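Local structure of periplasmic His/Glu/Gln/Arg/opine family-binding protein (3I6V) at residues N51-S55 / Q112-I116; D66-M72 / G179-R185; I57-V61 / R78-I82. The protein binds lysine in the crystal and is probably the periplasmic substrate-binding component of an ABC importer for basic or polar amino acids and opines. All blocks are in the same frame, centred on the assembly; numbering follows the deposited sequence.

Contact 1 (N51-S55 / Q112-I116); sequences NDWDS and QTATI. With LYS (lysine), chain B.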
ATOM      1  N   ASN A  51      -5.145 -12.000   1.222  1.00 24.56           N
ATOM      2  CA  ASN A  51      -5.821 -11.843   2.500  1.00 24.65           C
ATOM      3  C   ASN A  51      -6.407 -10.442   2.576  1.00 25.36           C
ATOM      4  O   ASN A  51      -5.759  -9.509   2.115  1.00 26.15           O
ATOM      5  CB  ASN A  51      -4.822 -12.066   3.674  1.00 25.31           C
ATOM      6  CG  ASN A  51      -5.522 -12.296   4.990  1.00 23.05           C
ATOM      7  OD1 ASN A  51      -5.687 -13.430   5.409  1.00 25.73           O
ATOM      8  ND2 ASN A  51      -5.972 -11.236   5.630  1.00 23.44           N
ATOM      9  N   ASP A  52      -7.601 -10.279   3.160  1.00 24.89           N
ATOM     10  CA  ASP A  52      -8.195  -8.946   3.255  1.00 25.40           C
ATOM     11  C   ASP A  52      -7.290  -8.071   4.157  1.00 24.37           C
ATOM     12  O   ASP A  52      -6.630  -8.566   5.098  1.00 21.81           O
ATOM     13  CB  ASP A  52      -9.621  -8.979   3.866  1.00 26.61           C
ATOM     14  CG  ASP A  52     -10.656  -9.723   2.970  1.00 30.06           C
ATOM     15  OD1 ASP A  52     -11.700 -10.120   3.505  1.00 37.38           O
ATOM     16  OD2 ASP A  52     -10.428  -9.919   1.760  1.00 34.27           O
ATOM     17  N   TRP A  53      -7.305  -6.781   3.860  1.00 23.67           N
ATOM     18  CA  TRP A  53      -6.512  -5.793   4.589  1.00 23.81           C
ATOM     19  C   TRP A  53      -6.815  -5.768   6.083  1.00 24.58           C
ATOM     20  O   TRP A  53      -5.886  -5.779   6.892  1.00 23.28           O
ATOM     21  CB  TRP A  53      -6.693  -4.407   3.966  1.00 23.45           C
ATOM     22  CG  TRP A  53      -5.870  -3.365   4.678  1.00 24.45           C
ATOM     23  CD1 TRP A  53      -6.305  -2.515   5.654  1.00 24.66           C
ATOM     24  CD2 TRP A  53      -4.461  -3.132   4.532  1.00 22.99           C
ATOM     25  NE1 TRP A  53      -5.263  -1.731   6.098  1.00 24.48           N
ATOM     26  CE2 TRP A  53      -4.121  -2.086   5.420  1.00 24.68           C
ATOM     27  CE3 TRP A  53      -3.458  -3.679   3.697  1.00 24.68           C
ATOM     28  CZ2 TRP A  53      -2.818  -1.573   5.514  1.00 21.69           C
ATOM     29  CZ3 TRP A  53      -2.158  -3.169   3.782  1.00 22.35           C
ATOM     30  CH2 TRP A  53      -1.851  -2.122   4.679  1.00 19.92           C
ATOM     31  N   ASP A  54      -8.103  -5.787   6.454  1.00 25.65           N
ATOM     32  CA  ASP A  54      -8.530  -5.707   7.869  1.00 28.01           C
ATOM     33  C   ASP A  54      -7.848  -6.732   8.764  1.00 27.49           C
ATOM     34  O   ASP A  54      -7.515  -6.450   9.929  1.00 28.91           O
ATOM     35  CB  ASP A  54     -10.054  -5.888   8.009  1.00 30.11           C
ATOM     36  CG  ASP A  54     -10.848  -4.759   7.343  1.00 37.00           C
ATOM     37  OD1 ASP A  54     -10.215  -3.801   6.848  1.00 41.65           O
ATOM     38  OD2 ASP A  54     -12.117  -4.828   7.291  1.00 43.31           O
ATOM     39  N   SER A  55      -7.598  -7.913   8.225  1.00 24.85           N
ATOM     40  CA  SER A  55      -7.051  -8.969   9.055  1.00 23.23           C
ATOM     41  C   SER A  55      -5.626  -9.389   8.597  1.00 22.01           C
ATOM     42  O   SER A  55      -5.147 -10.423   9.017  1.00 21.98           O
ATOM     43  CB  SER A  55      -8.019 -10.184   9.003  1.00 22.71           C
ATOM     44  OG  SER A  55      -8.128 -10.651   7.653  1.00 23.65           O
ATOM     45  N   GLN A 112      -9.610   4.042   4.042  1.00 21.57           N
ATOM     46  CA  GLN A 112      -9.558   2.616   4.339  1.00 20.89           C
ATOM     47  C   GLN A 112      -9.262   2.334   5.807  1.00 22.00           C
ATOM     48  O   GLN A 112      -8.379   2.969   6.424  1.00 22.41           O
ATOM     49  CB  GLN A 112      -8.550   1.903   3.428  1.00 19.79           C
ATOM     50  CG  GLN A 112      -8.494   0.367   3.672  1.00 19.78           C
ATOM     51  CD  GLN A 112      -7.678  -0.376   2.631  1.00 18.75           C
ATOM     52  OE1 GLN A 112      -6.794   0.181   2.012  1.00 23.48           O
ATOM     53  NE2 GLN A 112      -7.996  -1.640   2.423  1.00 20.48           N
ATOM     54  N   THR A 113      -9.968   1.345   6.359  1.00 21.78           N
ATOM     55  CA  THR A 113      -9.759   0.913   7.734  1.00 23.96           C
ATOM     56  C   THR A 113      -8.311   0.482   7.981  1.00 22.47           C
ATOM     57  O   THR A 113      -7.667  -0.025   7.082  1.00 22.85           O
ATOM     58  CB  THR A 113     -10.663  -0.311   8.088  1.00 24.45           C
ATOM     59  OG1 THR A 113     -12.021   0.008   7.762  1.00 32.76           O
ATOM     60  CG2 THR A 113     -10.629  -0.562   9.528  1.00 25.92           C
ATOM     61  N   ALA A 114      -7.827   0.679   9.202  1.00 20.81           N
ATOM     62  CA  ALA A 114      -6.482   0.219   9.596  1.00 20.30           C
ATOM     63  C   ALA A 114      -5.351   0.779   8.726  1.00 19.36           C
ATOM     64  O   ALA A 114      -4.418   0.047   8.397  1.00 18.67           O
ATOM     65  CB  ALA A 114      -6.407  -1.370   9.641  1.00 19.57           C
ATOM     66  N   THR A 115      -5.440   2.057   8.346  1.00 18.99           N
ATOM     67  CA  THR A 115      -4.360   2.682   7.574  1.00 19.41           C
ATOM     68  C   THR A 115      -3.862   3.957   8.271  1.00 18.75           C
ATOM     69  O   THR A 115      -4.539   4.514   9.150  1.00 17.94           O
ATOM     70  CB  THR A 115      -4.811   3.094   6.142  1.00 18.97           C
ATOM     71  OG1 THR A 115      -5.894   4.006   6.228  1.00 18.85           O
ATOM     72  CG2 THR A 115      -5.196   1.844   5.270  1.00 18.96           C
ATOM     73  N   ILE A 116      -2.704   4.443   7.839  1.00 19.15           N
ATOM     74  CA  ILE A 116      -2.181   5.689   8.405  1.00 18.45           C
ATOM     75  C   ILE A 116      -3.101   6.828   8.003  1.00 18.68           C
ATOM     76  O   ILE A 116      -3.246   7.808   8.745  1.00 17.65           O
ATOM     77  CB  ILE A 116      -0.725   5.932   7.990  1.00 18.91           C
ATOM     78  CG1 ILE A 116      -0.595   6.060   6.465  1.00 17.79           C
ATOM     79  CG2 ILE A 116       0.150   4.775   8.511  1.00 18.60           C
ATOM     80  CD1 ILE A 116       0.828   6.096   5.944  1.00 20.85           C
TER
HETATM   81  N   LYS B   1       0.500   2.881   3.072  1.00 19.25           N
HETATM   82  CA  LYS B   1      -0.759   3.116   3.853  1.00 19.15           C
HETATM   83  C   LYS B   1      -0.734   2.363   5.164  1.00 19.85           C
HETATM   84  O   LYS B   1       0.183   1.555   5.368  1.00 20.69           O
HETATM   85  CB  LYS B   1      -1.998   2.696   3.024  1.00 18.75           C
HETATM   86  CG  LYS B   1      -2.117   1.197   2.749  1.00 17.98           C
HETATM   87  CD  LYS B   1      -3.364   0.917   1.841  1.00 20.74           C
HETATM   88  CE  LYS B   1      -3.604  -0.616   1.580  1.00 20.73           C
HETATM   89  NZ  LYS B   1      -4.780  -0.809   0.588  1.00 20.25           N
HETATM   90  OXT LYS B   1      -1.642   2.535   6.027  1.00 20.47           O
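The indole of Trp53 reaches across to the segment 112-116, and its NE1 gives a hydrogen bond of 3.0 Å to Ala114 O. The acceptor lies in the plane of the ring, at its edge, whereas the donor stands well above the carbonyl plane of Ala114, off the lone pairs. Thr113 O comes to the same edge, 3.1 Å from Trp53 NE1. Ala114 CB sits beside this nitrogen, and Thr115 CG2 lies 3.7 Å from Trp53 NE1.

Gln112 lies over one face of the indole, on the pyrrole side, with its NE2 3.5 Å from Trp53 CG and amide and ring planes turned 35° apart. The bound lysine shares in this layer, its CE lying 3.6 Å above the ring plane and toward the rim. With CG anti to the backbone N (chi1 -178°) and an extended chain beyond, Gln112 brings OE1 to the lysine ammonium, accepting from NZ at 2.7 Å. The amide is fixed from its other end, since NE2 is hydrogen-bonded to Glu12 and to Ala132 O. At the far end of the ligand, Ile116 N donates to the carboxylate oxygen OXT over 2.8 Å.

Behind this first shell, Thr115, the N-cap of the helix that starts at Ile116, donates from OG1 to Gln112 O and caps Ala118 N; the helix N terminus would probably favour the ligand carboxylate. Ala114 O also accepts from Arg78, which grips the same carboxylate. On the other segment, Asn51 ND2 ties together Asp52 O and Ser55 OG, bracing the turn that carries Trp53. An aromatic ring laid along the ligand's aliphatic chain, with segments from two lobes meeting around it, is characteristic of the closed, ligand-bound cleft of family 3 solute-binding proteins.

Contact 2 (D66-M72 / G179-R185); sequences DTIIAGM and GVGMGLR. With LYS (lysine), chain B.
Ile68 and Gly183 pair through two backbone hydrogen bonds, Ile68 N to Gly183 O at 2.7 Å and Gly183 N to Ile68 O at 2.9 Å, forming a single antiparallel bridge. A third bond, Gly181 N to Met72 O at 3.1 Å, ties the segments again after the backbone swings away from the partner strand at Ala70. Water 2 fills in there, taking the amides of Ala70 and Met72 and donating to Gly181 O. Nearby, the ligand's amino group donates to the protein, LYS N to Gly71 O at 3.0 Å. At the opposite end, water 1 links Asp66 O to Arg185 N. The bridge joins the edge strand 67-68 of the parallel sheet to strand 180-184, which pairs with 83-89, within one lobe of the periplasmic binding protein fold.

The one salt bridge across the contact runs from Arg185 NH2 to Asp66 OD1, 2.8 Å long. It enters on the anti side of the carboxylate and close to the guanidinium plane, with the two planar groups 82° apart. Arg8 shares OD1, and Asp188 shares NH2.

Among apolar contacts, the bend at chi3 (46°) brings Met182 CE to 3.8 Å from Thr67 CB. Val180 CG1 lies 3.4 Å from Gly71 CA, and its CG2 lies alongside the Gly71 carbonyl.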
ATOM      1  N   ASP A  66       3.664 -15.934   5.562  1.00 22.54           N
ATOM      2  CA  ASP A  66       4.933 -15.592   6.210  1.00 22.53           C
ATOM      3  C   ASP A  66       5.404 -14.164   6.034  1.00 21.67           C
ATOM      4  O   ASP A  66       6.320 -13.738   6.753  1.00 22.86           O
ATOM      5  CB  ASP A  66       6.037 -16.554   5.750  1.00 22.78           C
ATOM      6  CG  ASP A  66       5.634 -18.014   5.942  1.00 23.93           C
ATOM      7  OD1 ASP A  66       5.242 -18.392   7.070  1.00 26.92           O
ATOM      8  OD2 ASP A  66       5.646 -18.763   4.942  1.00 25.37           O
ATOM      9  N   THR A  67       4.851 -13.447   5.069  1.00 19.63           N
ATOM     10  CA  THR A  67       5.208 -12.047   4.878  1.00 20.32           C
ATOM     11  C   THR A  67       3.973 -11.232   4.522  1.00 20.25           C
ATOM     12  O   THR A  67       2.962 -11.793   4.047  1.00 20.37           O
ATOM     13  CB  THR A  67       6.241 -11.837   3.732  1.00 20.62           C
ATOM     14  OG1 THR A  67       5.579 -12.040   2.466  1.00 23.01           O
ATOM     15  CG2 THR A  67       7.426 -12.787   3.835  1.00 19.81           C
ATOM     16  N   ILE A  68       4.044  -9.923   4.746  1.00 19.40           N
ATOM     17  CA  ILE A  68       3.057  -8.997   4.178  1.00 20.42           C
ATOM     18  C   ILE A  68       3.776  -8.123   3.166  1.00 20.82           C
ATOM     19  O   ILE A  68       4.750  -7.471   3.523  1.00 19.96           O
ATOM     20  CB  ILE A  68       2.401  -8.127   5.263  1.00 19.53           C
ATOM     21  CG1 ILE A  68       1.584  -9.006   6.214  1.00 20.47           C
ATOM     22  CG2 ILE A  68       1.505  -7.034   4.633  1.00 20.96           C
ATOM     23  CD1 ILE A  68       1.085  -8.231   7.455  1.00 20.40           C
ATOM     24  N   ILE A  69       3.346  -8.163   1.901  1.00 20.74           N
ATOM     25  CA  ILE A  69       3.884  -7.274   0.892  1.00 21.74           C
ATOM     26  C   ILE A  69       2.640  -6.696   0.192  1.00 22.99           C
ATOM     27  O   ILE A  69       2.047  -7.329  -0.694  1.00 23.02           O
ATOM     28  CB  ILE A  69       4.887  -7.997  -0.050  1.00 22.42           C
ATOM     29  CG1 ILE A  69       5.515  -7.029  -1.064  1.00 22.99           C
ATOM     30  CG2 ILE A  69       4.254  -9.273  -0.714  1.00 24.12           C
ATOM     31  CD1 ILE A  69       6.624  -7.707  -1.947  1.00 25.07           C
ATOM     32  N   ALA A  70       2.193  -5.536   0.670  1.00 22.02           N
ATOM     33  CA  ALA A  70       0.816  -5.088   0.430  1.00 21.80           C
ATOM     34  C   ALA A  70       0.713  -3.580   0.619  1.00 22.19           C
ATOM     35  O   ALA A  70      -0.220  -3.088   1.264  1.00 24.27           O
ATOM     36  CB  ALA A  70      -0.172  -5.828   1.408  1.00 20.66           C
ATOM     37  N   GLY A  71       1.681  -2.849   0.071  1.00 21.91           N
ATOM     38  CA  GLY A  71       1.720  -1.373   0.176  1.00 21.83           C
ATOM     39  C   GLY A  71       1.637  -0.835   1.604  1.00 21.04           C
ATOM     40  O   GLY A  71       1.101   0.246   1.819  1.00 21.54           O
ATOM     41  N   MET A  72       2.183  -1.582   2.566  1.00 20.46           N
ATOM     42  CA  MET A  72       2.032  -1.263   4.011  1.00 19.82           C
ATOM     43  C   MET A  72       3.183  -0.341   4.435  1.00 19.58           C
ATOM     44  O   MET A  72       4.336  -0.743   4.329  1.00 19.55           O
ATOM     45  CB  MET A  72       2.094  -2.542   4.864  1.00 18.15           C
ATOM     46  CG  MET A  72       1.841  -2.330   6.427  1.00 18.14           C
ATOM     47  SD  MET A  72       1.752  -3.849   7.391  1.00 10.30           S
ATOM     48  CE  MET A  72       0.044  -4.240   7.105  1.00 24.43           C
ATOM     49  N   GLY A 179       7.587   4.956   4.338  1.00 25.03           N
ATOM     50  CA  GLY A 179       7.869   4.205   3.125  1.00 23.27           C
ATOM     51  C   GLY A 179       7.238   2.824   3.293  1.00 22.75           C
ATOM     52  O   GLY A 179       7.022   2.369   4.409  1.00 21.28           O
ATOM     53  N   VAL A 180       6.927   2.166   2.178  1.00 21.98           N
ATOM     54  CA  VAL A 180       6.347   0.832   2.203  1.00 20.93           C
ATOM     55  C   VAL A 180       7.464  -0.220   2.452  1.00 20.38           C
ATOM     56  O   VAL A 180       8.553  -0.155   1.863  1.00 20.81           O
ATOM     57  CB  VAL A 180       5.578   0.576   0.873  1.00 22.13           C
ATOM     58  CG1 VAL A 180       4.997  -0.785   0.865  1.00 24.14           C
ATOM     59  CG2 VAL A 180       4.421   1.595   0.745  1.00 21.44           C
ATOM     60  N   GLY A 181       7.198  -1.181   3.325  1.00 19.61           N
ATOM     61  CA  GLY A 181       8.170  -2.238   3.620  1.00 19.37           C
ATOM     62  C   GLY A 181       7.429  -3.529   3.801  1.00 19.55           C
ATOM     63  O   GLY A 181       6.193  -3.524   3.920  1.00 20.15           O
ATOM     64  N   MET A 182       8.156  -4.641   3.798  1.00 19.52           N
ATOM     65  CA  MET A 182       7.518  -5.953   4.017  1.00 19.84           C
ATOM     66  C   MET A 182       7.411  -6.183   5.491  1.00 19.88           C
ATOM     67  O   MET A 182       8.370  -5.882   6.254  1.00 19.19           O
ATOM     68  CB  MET A 182       8.358  -7.123   3.429  1.00 19.23           C
ATOM     69  CG  MET A 182       8.550  -7.117   1.897  1.00 23.29           C
ATOM     70  SD  MET A 182       9.657  -8.430   1.205  1.00 18.09           S
ATOM     71  CE  MET A 182       8.968  -9.780   2.156  1.00 18.29           C
ATOM     72  N   GLY A 183       6.295  -6.765   5.894  1.00 18.91           N
ATOM     73  CA  GLY A 183       6.069  -7.111   7.286  1.00 19.03           C
ATOM     74  C   GLY A 183       6.292  -8.602   7.486  1.00 19.83           C
ATOM     75  O   GLY A 183       5.960  -9.410   6.622  1.00 19.16           O
ATOM     76  N   LEU A 184       6.893  -8.972   8.612  1.00 19.38           N
ATOM     77  CA  LEU A 184       7.079 -10.375   8.987  1.00 19.50           C
ATOM     78  C   LEU A 184       6.861 -10.544  10.475  1.00 19.46           C
ATOM     79  O   LEU A 184       6.906  -9.557  11.219  1.00 18.96           O
ATOM     80  CB  LEU A 184       8.508 -10.846   8.691  1.00 19.37           C
ATOM     81  CG  LEU A 184       8.886 -10.873   7.204  1.00 20.94           C
ATOM     82  CD1 LEU A 184       9.601  -9.569   6.856  1.00 17.44           C
ATOM     83  CD2 LEU A 184       9.794 -12.072   6.965  1.00 20.74           C
ATOM     84  N   ARG A 185       6.710 -11.792  10.922  1.00 18.59           N
ATOM     85  CA  ARG A 185       6.549 -12.033  12.356  1.00 19.06           C
ATOM     86  C   ARG A 185       7.841 -11.620  13.057  1.00 19.15           C
ATOM     87  O   ARG A 185       8.933 -11.719  12.472  1.00 17.81           O
ATOM     88  CB  ARG A 185       6.257 -13.510  12.681  1.00 19.66           C
ATOM     89  CG  ARG A 185       4.806 -14.001  12.318  1.00 19.46           C
ATOM     90  CD  ARG A 185       4.670 -15.536  12.628  1.00 20.95           C
ATOM     91  NE  ARG A 185       5.469 -16.340  11.674  1.00 20.56           N
ATOM     92  CZ  ARG A 185       5.079 -16.613  10.424  1.00 22.24           C
ATOM     93  NH1 ARG A 185       3.900 -16.163   9.972  1.00 20.64           N
ATOM     94  NH2 ARG A 185       5.867 -17.323   9.620  1.00 20.97           N
TER
HETATM   95  N   LYS B   1       0.500   2.881   3.072  1.00 19.25           N
HETATM   96  CA  LYS B   1      -0.759   3.116   3.853  1.00 19.15           C
HETATM   97  C   LYS B   1      -0.734   2.363   5.164  1.00 19.85           C
HETATM   98  O   LYS B   1       0.183   1.555   5.368  1.00 20.69           O
HETATM   99  CB  LYS B   1      -1.998   2.696   3.024  1.00 18.75           C
HETATM  100  CG  LYS B   1      -2.117   1.197   2.749  1.00 17.98           C
HETATM  101  CD  LYS B   1      -3.364   0.917   1.841  1.00 20.74           C
HETATM  102  CE  LYS B   1      -3.604  -0.616   1.580  1.00 20.73           C
HETATM  103  NZ  LYS B   1      -4.780  -0.809   0.588  1.00 20.25           N
HETATM  104  OXT LYS B   1      -1.642   2.535   6.027  1.00 20.47           O
HETATM  105  O   HOH W   1       6.945 -14.082   9.263  1.00 19.59           O
HETATM  106  O   HOH W   2       4.109  -3.846   2.188  1.00 18.29           O

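Contact 3 (I57-V61 / R78-I82); sequences IPNLV and RDEVI. With NA (sodium ion), chain C; LYS (lysine), chain B.
Ile57 faces the segment 78-82 from helix 56-61, and its side chain divides at CB. The CG2 branch stands anti to the backbone N and meets two methyls at once, Ile82 CG2 at 3.9 Å and Val81 CG2 at 4.0 Å. The other branch runs through CG1 to CD1, which ends against the aliphatic stem of Arg78, 3.9 Å from its CG. One turn further along the helix, the Leu60 side chain lies at about a right angle to that of Ile82, with Leu60 CD2 3.8 Å from Ile82 CG2, and Val61 CG2 approaches the same methyl. Ile82 CG2 is thus touched by Ile57, Leu60 and Val61, and no hydrogen bond crosses the contact.

From the stem packed on Ile57, the extended Arg78 chain carries its guanidinium to the ligand carboxylate. NH1 donates to LYS O at 2.7 Å and NH2 to LYS OXT at 2.9 Å, the carboxylate carbon lying at the guanidinium edge and in its plane. Beyond the apolar patch, Asp79 O and OD1 and Ile82 O bind the sodium ion, whose site Asp83 and Glu186 complete. A bidentate arginine-carboxylate interaction of this kind is characteristic of the amino-acid site in family 3 solute-binding proteins.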
ATOM      1  N   ILE A  57      -2.595  -8.300   9.227  1.00 19.82           N
ATOM      2  CA  ILE A  57      -1.619  -8.406  10.300  1.00 19.99           C
ATOM      3  C   ILE A  57      -1.930  -9.604  11.227  1.00 21.03           C
ATOM      4  O   ILE A  57      -1.061 -10.436  11.423  1.00 21.08           O
ATOM      5  CB  ILE A  57      -1.392  -7.079  11.055  1.00 19.58           C
ATOM      6  CG1 ILE A  57      -0.624  -6.087  10.158  1.00 20.44           C
ATOM      7  CG2 ILE A  57      -0.599  -7.331  12.363  1.00 19.94           C
ATOM      8  CD1 ILE A  57      -0.306  -4.703  10.859  1.00 22.64           C
ATOM      9  N   PRO A  58      -3.155  -9.693  11.797  1.00 22.06           N
ATOM     10  CA  PRO A  58      -3.410 -10.870  12.684  1.00 22.94           C
ATOM     11  C   PRO A  58      -3.199 -12.206  11.987  1.00 22.79           C
ATOM     12  O   PRO A  58      -2.681 -13.142  12.604  1.00 23.97           O
ATOM     13  CB  PRO A  58      -4.896 -10.722  13.094  1.00 24.21           C
ATOM     14  CG  PRO A  58      -5.311  -9.358  12.726  1.00 24.23           C
ATOM     15  CD  PRO A  58      -4.224  -8.683  11.878  1.00 22.40           C
ATOM     16  N   ASN A  59      -3.548 -12.296  10.702  1.00 22.31           N
ATOM     17  CA  ASN A  59      -3.351 -13.558   9.976  1.00 22.90           C
ATOM     18  C   ASN A  59      -1.885 -13.901   9.641  1.00 23.00           C
ATOM     19  O   ASN A  59      -1.560 -15.085   9.464  1.00 23.51           O
ATOM     20  CB  ASN A  59      -4.286 -13.642   8.756  1.00 21.61           C
ATOM     21  CG  ASN A  59      -5.763 -13.767   9.176  1.00 24.27           C
ATOM     22  OD1 ASN A  59      -6.064 -13.928  10.358  1.00 24.37           O
ATOM     23  ND2 ASN A  59      -6.667 -13.710   8.212  1.00 22.52           N
ATOM     24  N   LEU A  60      -1.009 -12.888   9.547  1.00 21.88           N
ATOM     25  CA  LEU A  60       0.434 -13.130   9.523  1.00 21.97           C
ATOM     26  C   LEU A  60       0.858 -13.682  10.876  1.00 22.52           C
ATOM     27  O   LEU A  60       1.585 -14.681  10.952  1.00 22.88           O
ATOM     28  CB  LEU A  60       1.225 -11.819   9.259  1.00 21.89           C
ATOM     29  CG  LEU A  60       2.739 -11.860   9.567  1.00 21.90           C
ATOM     30  CD1 LEU A  60       3.464 -12.719   8.538  1.00 22.78           C
ATOM     31  CD2 LEU A  60       3.359 -10.456   9.548  1.00 23.27           C
ATOM     32  N   VAL A  61       0.425 -13.013  11.941  1.00 23.30           N
ATOM     33  CA  VAL A  61       0.817 -13.426  13.309  1.00 24.40           C
ATOM     34  C   VAL A  61       0.371 -14.880  13.614  1.00 25.21           C
ATOM     35  O   VAL A  61       1.108 -15.611  14.254  1.00 24.46           O
ATOM     36  CB  VAL A  61       0.302 -12.398  14.379  1.00 24.24           C
ATOM     37  CG1 VAL A  61       0.505 -12.911  15.822  1.00 25.94           C
ATOM     38  CG2 VAL A  61       1.021 -11.035  14.189  1.00 23.34           C
ATOM     39  N   ARG A  78       2.832  -0.189  14.153  1.00 18.19           N
ATOM     40  CA  ARG A  78       2.765  -1.562  13.634  1.00 17.88           C
ATOM     41  C   ARG A  78       3.984  -2.334  14.106  1.00 17.53           C
ATOM     42  O   ARG A  78       3.942  -3.525  14.282  1.00 17.50           O
ATOM     43  CB  ARG A  78       2.665  -1.634  12.103  1.00 17.66           C
ATOM     44  CG  ARG A  78       1.274  -1.202  11.605  1.00 18.25           C
ATOM     45  CD  ARG A  78       1.330  -0.807  10.125  1.00 17.34           C
ATOM     46  NE  ARG A  78      -0.002  -0.431   9.636  1.00 17.65           N
ATOM     47  CZ  ARG A  78      -0.215   0.309   8.559  1.00 19.16           C
ATOM     48  NH1 ARG A  78       0.812   0.834   7.907  1.00 14.55           N
ATOM     49  NH2 ARG A  78      -1.457   0.591   8.188  1.00 16.85           N
ATOM     50  N   ASP A  79       5.074  -1.634  14.284  1.00 18.36           N
ATOM     51  CA  ASP A  79       6.265  -2.253  14.911  1.00 19.08           C
ATOM     52  C   ASP A  79       6.017  -2.804  16.348  1.00 18.85           C
ATOM     53  O   ASP A  79       6.824  -3.615  16.852  1.00 17.56           O
ATOM     54  CB  ASP A  79       7.453  -1.280  14.822  1.00 18.83           C
ATOM     55  CG  ASP A  79       8.765  -1.870  15.368  1.00 23.33           C
ATOM     56  OD1 ASP A  79       9.140  -3.045  15.024  1.00 22.49           O
ATOM     57  OD2 ASP A  79       9.422  -1.148  16.157  1.00 24.39           O
ATOM     58  N   GLU A  80       4.902  -2.426  16.991  1.00 19.48           N
ATOM     59  CA  GLU A  80       4.531  -3.032  18.285  1.00 20.01           C
ATOM     60  C   GLU A  80       4.189  -4.499  18.137  1.00 20.21           C
ATOM     61  O   GLU A  80       4.353  -5.242  19.084  1.00 20.19           O
ATOM     62  CB  GLU A  80       3.322  -2.335  18.943  1.00 20.63           C
ATOM     63  CG  GLU A  80       3.530  -0.830  19.156  1.00 24.56           C
ATOM     64  CD  GLU A  80       2.239  -0.108  19.559  1.00 29.54           C
ATOM     65  OE1 GLU A  80       1.185  -0.762  19.711  1.00 29.91           O
ATOM     66  OE2 GLU A  80       2.285   1.127  19.717  1.00 31.29           O
ATOM     67  N   VAL A  81       3.710  -4.931  16.964  1.00 19.35           N
ATOM     68  CA  VAL A  81       3.309  -6.364  16.792  1.00 20.19           C
ATOM     69  C   VAL A  81       4.038  -7.173  15.700  1.00 19.47           C
ATOM     70  O   VAL A  81       4.070  -8.407  15.748  1.00 19.78           O
ATOM     71  CB  VAL A  81       1.831  -6.495  16.544  1.00 20.98           C
ATOM     72  CG1 VAL A  81       1.012  -6.117  17.824  1.00 23.46           C
ATOM     73  CG2 VAL A  81       1.441  -5.618  15.325  1.00 19.86           C
ATOM     74  N   ILE A  82       4.602  -6.494  14.708  1.00 17.90           N
ATOM     75  CA  ILE A  82       5.340  -7.176  13.644  1.00 18.01           C
ATOM     76  C   ILE A  82       6.669  -6.458  13.429  1.00 17.73           C
ATOM     77  O   ILE A  82       6.859  -5.387  14.007  1.00 17.12           O
ATOM     78  CB  ILE A  82       4.530  -7.187  12.285  1.00 17.41           C
ATOM     79  CG1 ILE A  82       4.261  -5.770  11.804  1.00 18.15           C
ATOM     80  CG2 ILE A  82       3.209  -7.992  12.440  1.00 19.50           C
ATOM     81  CD1 ILE A  82       3.780  -5.686  10.311  1.00 20.87           C
TER
HETATM   82 NA    NA C 279       8.260  -5.060  15.984  1.00 17.71          NA
HETATM   83  N   LYS B   1       0.500   2.881   3.072  1.00 19.25           N
HETATM   84  CA  LYS B   1      -0.759   3.116   3.853  1.00 19.15           C
HETATM   85  C   LYS B   1      -0.734   2.363   5.164  1.00 19.85           C
HETATM   86  O   LYS B   1       0.183   1.555   5.368  1.00 20.69           O
HETATM   87  CB  LYS B   1      -1.998   2.696   3.024  1.00 18.75           C
HETATM   88  CG  LYS B   1      -2.117   1.197   2.749  1.00 17.98           C
HETATM   89  CD  LYS B   1      -3.364   0.917   1.841  1.00 20.74           C
HETATM   90  CE  LYS B   1      -3.604  -0.616   1.580  1.00 20.73           C
HETATM   91  NZ  LYS B   1      -4.780  -0.809   0.588  1.00 20.25           N
HETATM   92  OXT LYS B   1      -1.642   2.535   6.027  1.00 20.47           O

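In the fold
From the N terminus, the chain passes strand 46-50 into segment 51-55, then helix 56-61, strand 67-68 and helix 76-79. Contact 3 closes the shortest loop, returning 78-82 to helix 56-61 after 16 intervening residues. Contact 1 encloses it, closing a loop of 56 residues once the chain has crossed to the other lobe, at the end of strand 108-112. Contact 2 starts within both loops and ends beyond them, so it crosses each of the other two; its partner at 179-185 arrives after the chain has returned from the second lobe. Contacts 2 and 3 consolidate one lobe, contact 1 spans the cleft, and all three reach the lysine between them.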